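Local coordinates for 2-hydroxychromene-2-carboxylate isomerase (Pseudomonas putida, PDB 2IMF) that catalyses the reversible glutathione-dependent isomerisation of 2-hydroxychromene-2-carboxylate to trans-o-hydroxybenzylidenepyruvate in naphthalene breakdown, as a kappa-class glutathione transferase, at the interface of chains A and B. Sequence-based numbering; all coordinates share one arbitrary frame. Chains: chain A/B, 2-hydroxychromene-2-carboxylate isomerase.

The interface of chains A and B. Residues chain A 62, 66, 70, 182-183; chain B 182-183, 185-186.
Where A:Asp66, A:Trp70 and A:Asp182 receive B:Arg183, a salt-bridged patch with an aromatic and thioether cluster beside it forms part of the two-fold interface between the two copies, a dimer as is usual for kappa-class glutathione transferases. The arginine is bent at chi2 (-60°), and its guanidinium serves two carboxylates from different edges. Side-on, NE gives a nearly straight bond to A:Asp66 OD1 (2.8 Å) while NH2 reaches OD2 (2.9 Å); both oxygens are met on their syn sides, and the two flat groups are nearly coplanar (26° apart), which suits a bidentate pair, though NE is tilted out of the carboxylate plane. End-on, NH1 and NH2 converge on one oxygen: NH1 meets the anti lone pair of A:Asp182 OD2 at 2.8 Å, whereas NH2 approaches from above the carboxylate plane. NH1 also bonds its own chain's B:Asp182 O, which helps fix the rotation of the guanidinium.

By symmetry A:Arg183 grips B:Asp182, and A:Asp182 OD2 and B:Asp182 OD2 lie 3.0 Å apart. Such closeness would be costly for two bare carboxylates; the paired arginines presumably offset it, although a shared proton, not seen here, cannot be excluded.

The indole of A:Trp70 stands almost perpendicular to the guanidinium of B:Arg183, turning its NE1 and CZ2 edge to the guanidinium face, while its own face receives B:Met186, so one side chain serves both charged and apolar neighbours. The extended chain of B:Met186 carries CE over the five-membered ring, 3.8 Å from its centroid. B:Phe185 meets the six-membered ring edge-to-face, its CZ 3.6 Å from A:Trp70 CH2. The site helps hold the subunits together; because A:Asp182 and B:Asp182 also belong to the glutathione sites, pairing may influence the cofactor site's shape.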
loop_
_atom_site.group_PDB
_atom_site.type_symbol
_atom_site.label_atom_id
_atom_site.label_comp_id
_atom_site.label_asym_id
_atom_site.label_seq_id
_atom_site.Cartn_x
_atom_site.Cartn_y
_atom_site.Cartn_z
ATOM N N TYR A 62 12.041 -5.052 -2.056
ATOM C CA TYR A 62 11.028 -4.487 -2.965
ATOM C C TYR A 62 10.596 -3.058 -2.536
ATOM O O TYR A 62 10.413 -2.200 -3.421
ATOM C CB TYR A 62 9.771 -5.406 -2.938
ATOM C CG TYR A 62 8.574 -4.721 -3.570
ATOM C CD1 TYR A 62 8.446 -4.590 -4.962
ATOM C CD2 TYR A 62 7.622 -4.046 -2.767
ATOM C CE1 TYR A 62 7.356 -3.945 -5.523
ATOM C CE2 TYR A 62 6.584 -3.361 -3.358
ATOM C CZ TYR A 62 6.446 -3.362 -4.695
ATOM O OH TYR A 62 5.436 -2.649 -5.270
ATOM N N ASP A 66 10.154 0.364 -4.743
ATOM C CA ASP A 66 8.940 1.181 -4.775
ATOM C C ASP A 66 9.280 2.608 -4.402
ATOM O O ASP A 66 8.844 3.581 -5.055
ATOM C CB ASP A 66 7.944 0.577 -3.763
ATOM C CG ASP A 66 6.560 1.169 -3.908
ATOM O OD1 ASP A 66 6.092 1.525 -5.016
ATOM O OD2 ASP A 66 5.941 1.452 -2.853
ATOM N N TRP A 70 8.766 6.089 -6.672
ATOM C CA TRP A 70 8.062 7.291 -6.333
ATOM C C TRP A 70 8.955 8.530 -6.275
ATOM O O TRP A 70 8.500 9.610 -6.640
ATOM C CB TRP A 70 7.398 7.125 -4.938
ATOM C CG TRP A 70 6.153 6.255 -4.975
ATOM C CD1 TRP A 70 6.092 4.921 -4.658
ATOM C CD2 TRP A 70 4.856 6.632 -5.366
ATOM N NE1 TRP A 70 4.807 4.467 -4.796
ATOM C CE2 TRP A 70 4.016 5.498 -5.258
ATOM C CE3 TRP A 70 4.306 7.834 -5.828
ATOM C CZ2 TRP A 70 2.630 5.563 -5.573
ATOM C CZ3 TRP A 70 2.955 7.895 -6.104
ATOM C CH2 TRP A 70 2.147 6.761 -6.004
ATOM N N ASP A 182 0.554 6.753 -1.399
ATOM C CA ASP A 182 -0.171 6.237 -2.565
ATOM C C ASP A 182 -1.683 6.334 -2.411
ATOM O O ASP A 182 -2.399 5.753 -3.232
ATOM C CB ASP A 182 0.227 4.801 -2.830
ATOM C CG ASP A 182 -0.008 3.889 -1.647
ATOM O OD1 ASP A 182 -0.568 4.355 -0.622
ATOM O OD2 ASP A 182 0.323 2.684 -1.736
ATOM N N ARG A 183 -2.169 7.093 -1.437
ATOM C CA ARG A 183 -3.604 7.436 -1.395
ATOM C C ARG A 183 -3.803 8.953 -1.474
ATOM O O ARG A 183 -4.933 9.432 -1.335
ATOM C CB ARG A 183 -4.215 6.859 -0.125
ATOM C CG ARG A 183 -4.296 5.345 -0.172
ATOM C CD ARG A 183 -5.129 4.761 -1.302
ATOM N NE ARG A 183 -5.249 3.281 -1.210
ATOM C CZ ARG A 183 -4.267 2.467 -1.606
ATOM N NH1 ARG A 183 -3.215 2.956 -2.263
ATOM N NH2 ARG A 183 -4.461 1.174 -1.430
ATOM N N ASP B 182 -2.843 -1.059 -6.218
ATOM C CA ASP B 182 -2.482 0.363 -6.263
ATOM C C ASP B 182 -1.105 0.604 -6.869
ATOM O O ASP B 182 -0.609 1.730 -6.777
ATOM C CB ASP B 182 -2.541 0.957 -4.872
ATOM C CG ASP B 182 -1.653 0.243 -3.879
ATOM O OD1 ASP B 182 -0.908 -0.685 -4.288
ATOM O OD2 ASP B 182 -1.651 0.621 -2.685
ATOM N N ARG B 183 -0.525 -0.392 -7.526
ATOM C CA ARG B 183 0.676 -0.149 -8.352
ATOM C C ARG B 183 0.411 -0.512 -9.816
ATOM O O ARG B 183 1.337 -0.485 -10.633
ATOM C CB ARG B 183 1.839 -0.949 -7.781
ATOM C CG ARG B 183 2.307 -0.396 -6.448
ATOM C CD ARG B 183 2.796 1.044 -6.462
ATOM N NE ARG B 183 3.339 1.470 -5.145
ATOM C CZ ARG B 183 2.542 1.824 -4.133
ATOM N NH1 ARG B 183 1.233 1.976 -4.333
ATOM N NH2 ARG B 183 3.131 2.134 -2.994
ATOM N N PHE B 185 -0.966 1.228 -11.858
ATOM C CA PHE B 185 -0.740 2.415 -12.722
ATOM C C PHE B 185 0.699 2.403 -13.183
ATOM O O PHE B 185 1.014 2.857 -14.333
ATOM C CB PHE B 185 -1.097 3.730 -12.044
ATOM C CG PHE B 185 -0.076 4.214 -11.042
ATOM C CD1 PHE B 185 -0.127 3.822 -9.700
ATOM C CD2 PHE B 185 0.889 5.120 -11.433
ATOM C CE1 PHE B 185 0.841 4.314 -8.789
ATOM C CE2 PHE B 185 1.832 5.607 -10.573
ATOM C CZ PHE B 185 1.828 5.210 -9.215
ATOM N N MET B 186 1.606 1.833 -12.378
ATOM C CA MET B 186 2.996 1.824 -12.836
ATOM C C MET B 186 3.217 0.756 -13.864
ATOM O O MET B 186 4.035 0.939 -14.827
ATOM C CB MET B 186 3.934 1.555 -11.658
ATOM C CG MET B 186 3.957 2.677 -10.631
ATOM S SD MET B 186 5.082 2.182 -9.286
ATOM C CE MET B 186 5.076 3.599 -8.220
#